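Local structure of transcription factor inhibitor I-kappa-B-beta (Mus musculus, 1OY3) at residues 163-166 with 172-175; 197-202 with 206-211. The protein inhibits NF-kappa-B by binding it and holding it in the cytoplasm, although its unphosphorylated, newly made form can instead accompany NF-kappa-B into the nucleus and protect it from inactivation by I-kappa-B-alpha. One frame throughout, in Å; residues are numbered along the deposited sequence.

How the interactions relate
Interactions 1 and 2 are buried contacts of the same kind, each joining the two antiparallel helices of one ankyrin repeat, the fourth and the fifth. Both are purely apolar and lack cross-segment hydrogen bonds; an alanine followed by a valine on the first helix meets larger side chains on the second. Interaction 1 lies nearer the middle of the chain, about 8 Å from its centre against about 16 Å; there the second helix supplies a methionine and a valine, in interaction 2 a valine and two leucines. The charged side chains of the segments take no part in either contact. The repeats themselves pack together, with Val166 CG1 3.3 Å from Ala199 N, and Arg175 lying against Leu210.

Interaction 1 of 2, residues 163-166 with 172-175; sequences HVAV and EMVR
Ala165 points its methyl at the neighbouring helix, into the angle between Met173 and Val174. Its CB lies 3.6 Å from Met173 CG and 4.1 Å from Val174 CG2. Alanine suits this position because its one methyl group lets the backbones come near, Ala165 CA being 5.8 Å from Val174 CA. The methionine touches with the root of its chain: CG lies anti to the backbone N (chi1 -170°) and rests alongside the alanine methyl, after which the chain bends twice and carries the sulfur and CE away. An unbranched, flexible residue can thus serve two neighbours, and its side chain goes on to meet Cys86, His91 and Ala94 of the preceding part of the stack.

Val174 turns its CG2 branch inward, where it meets CG2 of Val166 at 4.1 Å, the two side chains passing each other at a slant. Segments 163-166 and 172-175 belong to the two antiparallel helices of an ankyrin repeat, and these valines sit on the side that faces the next repeat; Val207 touches both, so beta-branched side chains here fill the seam between repeats as well as the helix pair. At the start of the first helix lies the Thr-Pro-Leu-His signature of the fold: the imidazole of His163 is gripped at both nitrogens, ND1 by Thr160 N and NE2 by Lys186 O, which ties the helix to the chain that leads into the next repeat.

On the outer side of segment 172-175, one turn apart, Arg175 NE donates to Glu172 OE2 at 3.2 Å in a salt bridge bent only slightly from straight (164°). The carboxylate oxygen lies in the plane of the guanidinium group, at its edge, but is itself approached from above the carboxylate plane.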
loop_
_atom_site.group_PDB
_atom_site.type_symbol
_atom_site.label_atom_id
_atom_site.label_comp_id
_atom_site.label_asym_id
_atom_site.label_seq_id
_atom_site.Cartn_x
_atom_site.Cartn_y
_atom_site.Cartn_z
ATOM N N HIS C 163 0.750 -9.552 -3.607
ATOM C CA HIS C 163 -0.445 -8.737 -3.409
ATOM C C HIS C 163 -0.430 -7.590 -4.399
ATOM O O HIS C 163 -1.424 -7.311 -5.067
ATOM C CB HIS C 163 -0.465 -8.151 -2.000
ATOM C CG HIS C 163 -0.709 -9.156 -0.929
ATOM N ND1 HIS C 163 -0.088 -9.092 0.302
ATOM C CD2 HIS C 163 -1.522 -10.237 -0.889
ATOM C CE1 HIS C 163 -0.511 -10.094 1.052
ATOM N NE2 HIS C 163 -1.381 -10.803 0.354
ATOM N N VAL C 164 0.711 -6.916 -4.485
ATOM C CA VAL C 164 0.858 -5.791 -5.401
ATOM C C VAL C 164 0.660 -6.254 -6.847
ATOM O O VAL C 164 -0.110 -5.652 -7.588
ATOM C CB VAL C 164 2.252 -5.120 -5.236
ATOM C CG1 VAL C 164 2.335 -3.838 -6.069
ATOM C CG2 VAL C 164 2.486 -4.789 -3.765
ATOM N N ALA C 165 1.329 -7.335 -7.249
ATOM C CA ALA C 165 1.184 -7.814 -8.625
ATOM C C ALA C 165 -0.278 -8.127 -8.967
ATOM O O ALA C 165 -0.739 -7.839 -10.068
ATOM C CB ALA C 165 2.067 -9.036 -8.856
ATOM N N VAL C 166 -1.014 -8.700 -8.019
ATOM C CA VAL C 166 -2.419 -9.021 -8.255
ATOM C C VAL C 166 -3.251 -7.729 -8.252
ATOM O O VAL C 166 -4.074 -7.515 -9.143
ATOM C CB VAL C 166 -2.982 -9.980 -7.176
ATOM C CG1 VAL C 166 -4.456 -10.286 -7.475
ATOM C CG2 VAL C 166 -2.169 -11.279 -7.139
ATOM N N GLU C 172 1.689 -11.481 -15.857
ATOM C CA GLU C 172 3.079 -11.796 -16.105
ATOM C C GLU C 172 3.881 -11.745 -14.797
ATOM O O GLU C 172 4.697 -12.634 -14.517
ATOM C CB GLU C 172 3.667 -10.816 -17.115
ATOM C CG GLU C 172 4.397 -11.497 -18.251
ATOM C CD GLU C 172 5.184 -12.707 -17.781
ATOM O OE1 GLU C 172 6.092 -12.544 -16.938
ATOM O OE2 GLU C 172 4.888 -13.824 -18.253
ATOM N N MET C 173 3.645 -10.717 -13.987
ATOM C CA MET C 173 4.376 -10.598 -12.723
ATOM C C MET C 173 3.958 -11.695 -11.747
ATOM O O MET C 173 4.784 -12.202 -10.988
ATOM C CB MET C 173 4.160 -9.229 -12.067
ATOM C CG MET C 173 5.112 -9.006 -10.868
ATOM S SD MET C 173 6.874 -8.888 -11.370
ATOM C CE MET C 173 6.903 -7.124 -11.824
ATOM N N VAL C 174 2.679 -12.058 -11.773
ATOM C CA VAL C 174 2.181 -13.112 -10.895
ATOM C C VAL C 174 2.921 -14.406 -11.245
ATOM O O VAL C 174 3.333 -15.158 -10.361
ATOM C CB VAL C 174 0.653 -13.322 -11.077
ATOM C CG1 VAL C 174 0.185 -14.570 -10.318
ATOM C CG2 VAL C 174 -0.092 -12.109 -10.574
ATOM N N ARG C 175 3.101 -14.654 -12.539
ATOM C CA ARG C 175 3.805 -15.852 -12.986
ATOM C C ARG C 175 5.234 -15.923 -12.437
ATOM O O ARG C 175 5.649 -16.961 -11.918
ATOM C CB ARG C 175 3.797 -15.930 -14.521
ATOM C CG ARG C 175 2.507 -16.532 -15.082
ATOM C CD ARG C 175 2.579 -16.778 -16.574
ATOM N NE ARG C 175 2.341 -15.564 -17.342
ATOM C CZ ARG C 175 1.173 -15.247 -17.895
ATOM N NH1 ARG C 175 0.135 -16.069 -17.768
ATOM N NH2 ARG C 175 1.040 -14.105 -18.559
#

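Interaction 2 of 2, residues 197-202 with 206-211; sequences HLAVEA and SVLELL
Val207 and Leu208 are the first residues of segment 206-211 to meet the partner helix, and both converge on Ala199. They belong to the helix-turn-helix of an ankyrin repeat, whose short helices run almost antiparallel (163° between the directions of the two segments) with axes 8.8 Å apart. So near an approach suits alanine at the heart of the contact, where Ala199 CA and Leu208 CA are 5.3 Å apart.

With CG1 anti to the backbone N (chi1 168°), Val207 directs that branch to 4.0 Å from Ala199 CB. A short, beta-branched side chain is apt here, stiff enough to fix a methyl against the alanine on the side that faces the preceding repeat.

Leu208 comes next and is met partly through its backbone: Ala199 CB sits 3.9 Å from Leu208 CA, so the alanine methyl rests against the helix backbone. The leucine chain then leads past the alanine and crosses the valine beside it, with CD1 at 4.1 Å from Val200 CG2. Being longer than a valine, it also reaches Leu240 and Leu243 of helix 238-246, and so links this helix pair to the following repeat.

Leu210 turns to the preceding repeat, where Ala171 and Arg178 lie against it. On the first helix the histidine of the Thr-Pro-Leu-His signature, His197, points away from the contact: its ND1 is hydrogen-bonded to Thr194 OG1 and its NE2 to Arg226 O, which ties the helix to the next repeat.

One turn after Val207, to whose O its own N is hydrogen-bonded, Leu211 is the third residue to touch the alanine methyl, with Leu211 CD1 4.0 Å from Ala199 CB.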
loop_
_atom_site.group_PDB
_atom_site.type_symbol
_atom_site.label_atom_id
_atom_site.label_comp_id
_atom_site.label_asym_id
_atom_site.label_seq_id
_atom_site.Cartn_x
_atom_site.Cartn_y
_atom_site.Cartn_z
ATOM N N HIS C 197 -8.620 -13.301 -3.206
ATOM C CA HIS C 197 -9.630 -12.283 -2.908
ATOM C C HIS C 197 -9.298 -11.012 -3.677
ATOM O O HIS C 197 -10.191 -10.342 -4.200
ATOM C CB HIS C 197 -9.680 -11.939 -1.413
ATOM C CG HIS C 197 -10.399 -12.947 -0.569
ATOM N ND1 HIS C 197 -9.740 -13.893 0.189
ATOM C CD2 HIS C 197 -11.720 -13.126 -0.331
ATOM C CE1 HIS C 197 -10.626 -14.608 0.861
ATOM N NE2 HIS C 197 -11.834 -14.163 0.563
ATOM N N LEU C 198 -8.009 -10.682 -3.742
ATOM C CA LEU C 198 -7.586 -9.486 -4.450
ATOM C C LEU C 198 -7.859 -9.611 -5.939
ATOM O O LEU C 198 -8.302 -8.663 -6.574
ATOM C CB LEU C 198 -6.098 -9.204 -4.203
ATOM C CG LEU C 198 -5.759 -9.026 -2.720
ATOM C CD1 LEU C 198 -4.273 -8.799 -2.554
ATOM C CD2 LEU C 198 -6.543 -7.864 -2.142
ATOM N N ALA C 199 -7.606 -10.782 -6.502
ATOM C CA ALA C 199 -7.847 -10.969 -7.924
ATOM C C ALA C 199 -9.329 -10.782 -8.222
ATOM O O ALA C 199 -9.692 -10.198 -9.240
ATOM C CB ALA C 199 -7.388 -12.349 -8.363
ATOM N N VAL C 200 -10.184 -11.270 -7.327
ATOM C CA VAL C 200 -11.625 -11.133 -7.520
ATOM C C VAL C 200 -12.007 -9.650 -7.453
ATOM O O VAL C 200 -12.775 -9.156 -8.282
ATOM C CB VAL C 200 -12.409 -11.941 -6.464
ATOM C CG1 VAL C 200 -13.904 -11.752 -6.659
ATOM C CG2 VAL C 200 -12.068 -13.404 -6.594
ATOM N N GLU C 201 -11.456 -8.934 -6.477
ATOM C CA GLU C 201 -11.734 -7.513 -6.355
ATOM C C GLU C 201 -11.244 -6.800 -7.605
ATOM O O GLU C 201 -11.874 -5.858 -8.080
ATOM C CB GLU C 201 -11.042 -6.929 -5.125
ATOM C CG GLU C 201 -11.635 -7.414 -3.815
ATOM C CD GLU C 201 -11.309 -6.499 -2.650
ATOM O OE1 GLU C 201 -11.901 -6.692 -1.563
ATOM O OE2 GLU C 201 -10.465 -5.592 -2.821
ATOM N N ALA C 202 -10.122 -7.274 -8.141
ATOM C CA ALA C 202 -9.517 -6.696 -9.342
ATOM C C ALA C 202 -10.233 -7.127 -10.619
ATOM O O ALA C 202 -9.929 -6.620 -11.703
ATOM C CB ALA C 202 -8.053 -7.102 -9.422
ATOM N N SER C 206 -7.919 -13.817 -15.509
ATOM C CA SER C 206 -6.720 -14.556 -15.903
ATOM C C SER C 206 -5.757 -14.707 -14.722
ATOM O O SER C 206 -5.076 -15.725 -14.585
ATOM C CB SER C 206 -6.016 -13.850 -17.063
ATOM O OG SER C 206 -5.267 -12.741 -16.601
ATOM N N VAL C 207 -5.706 -13.688 -13.871
ATOM C CA VAL C 207 -4.854 -13.715 -12.692
ATOM C C VAL C 207 -5.492 -14.683 -11.701
ATOM O O VAL C 207 -4.803 -15.475 -11.052
ATOM C CB VAL C 207 -4.730 -12.296 -12.063
ATOM C CG1 VAL C 207 -4.080 -12.373 -10.679
ATOM C CG2 VAL C 207 -3.901 -11.410 -12.977
ATOM N N LEU C 208 -6.814 -14.620 -11.593
ATOM C CA LEU C 208 -7.543 -15.508 -10.689
ATOM C C LEU C 208 -7.235 -16.952 -11.075
ATOM O O LEU C 208 -6.983 -17.808 -10.213
ATOM C CB LEU C 208 -9.048 -15.252 -10.802
ATOM C CG LEU C 208 -9.986 -16.166 -10.013
ATOM C CD1 LEU C 208 -9.686 -16.055 -8.520
ATOM C CD2 LEU C 208 -11.435 -15.777 -10.305
ATOM N N GLU C 209 -7.234 -17.214 -12.377
ATOM C CA GLU C 209 -6.954 -18.559 -12.875
ATOM C C GLU C 209 -5.524 -18.985 -12.595
ATOM O O GLU C 209 -5.293 -20.109 -12.138
ATOM C CB GLU C 209 -7.230 -18.658 -14.373
ATOM C CG GLU C 209 -6.861 -20.018 -14.956
ATOM C CD GLU C 209 -7.539 -20.289 -16.279
ATOM O OE1 GLU C 209 -7.329 -19.508 -17.233
ATOM O OE2 GLU C 209 -8.291 -21.289 -16.361
ATOM N N LEU C 210 -4.563 -18.104 -12.874
ATOM C CA LEU C 210 -3.160 -18.434 -12.610
ATOM C C LEU C 210 -3.047 -18.883 -11.163
ATOM O O LEU C 210 -2.500 -19.946 -10.869
ATOM C CB LEU C 210 -2.249 -17.221 -12.840
ATOM C CG LEU C 210 -1.919 -16.861 -14.293
ATOM C CD1 LEU C 210 -1.042 -15.604 -14.337
ATOM C CD2 LEU C 210 -1.209 -18.040 -14.963
ATOM N N LEU C 211 -3.579 -18.069 -10.258
ATOM C CA LEU C 211 -3.543 -18.398 -8.842
ATOM C C LEU C 211 -4.192 -19.758 -8.601
ATOM O O LEU C 211 -3.620 -20.625 -7.929
ATOM C CB LEU C 211 -4.282 -17.323 -8.035
ATOM C CG LEU C 211 -3.575 -15.965 -7.992
ATOM C CD1 LEU C 211 -4.481 -14.908 -7.389
ATOM C CD2 LEU C 211 -2.291 -16.117 -7.184
#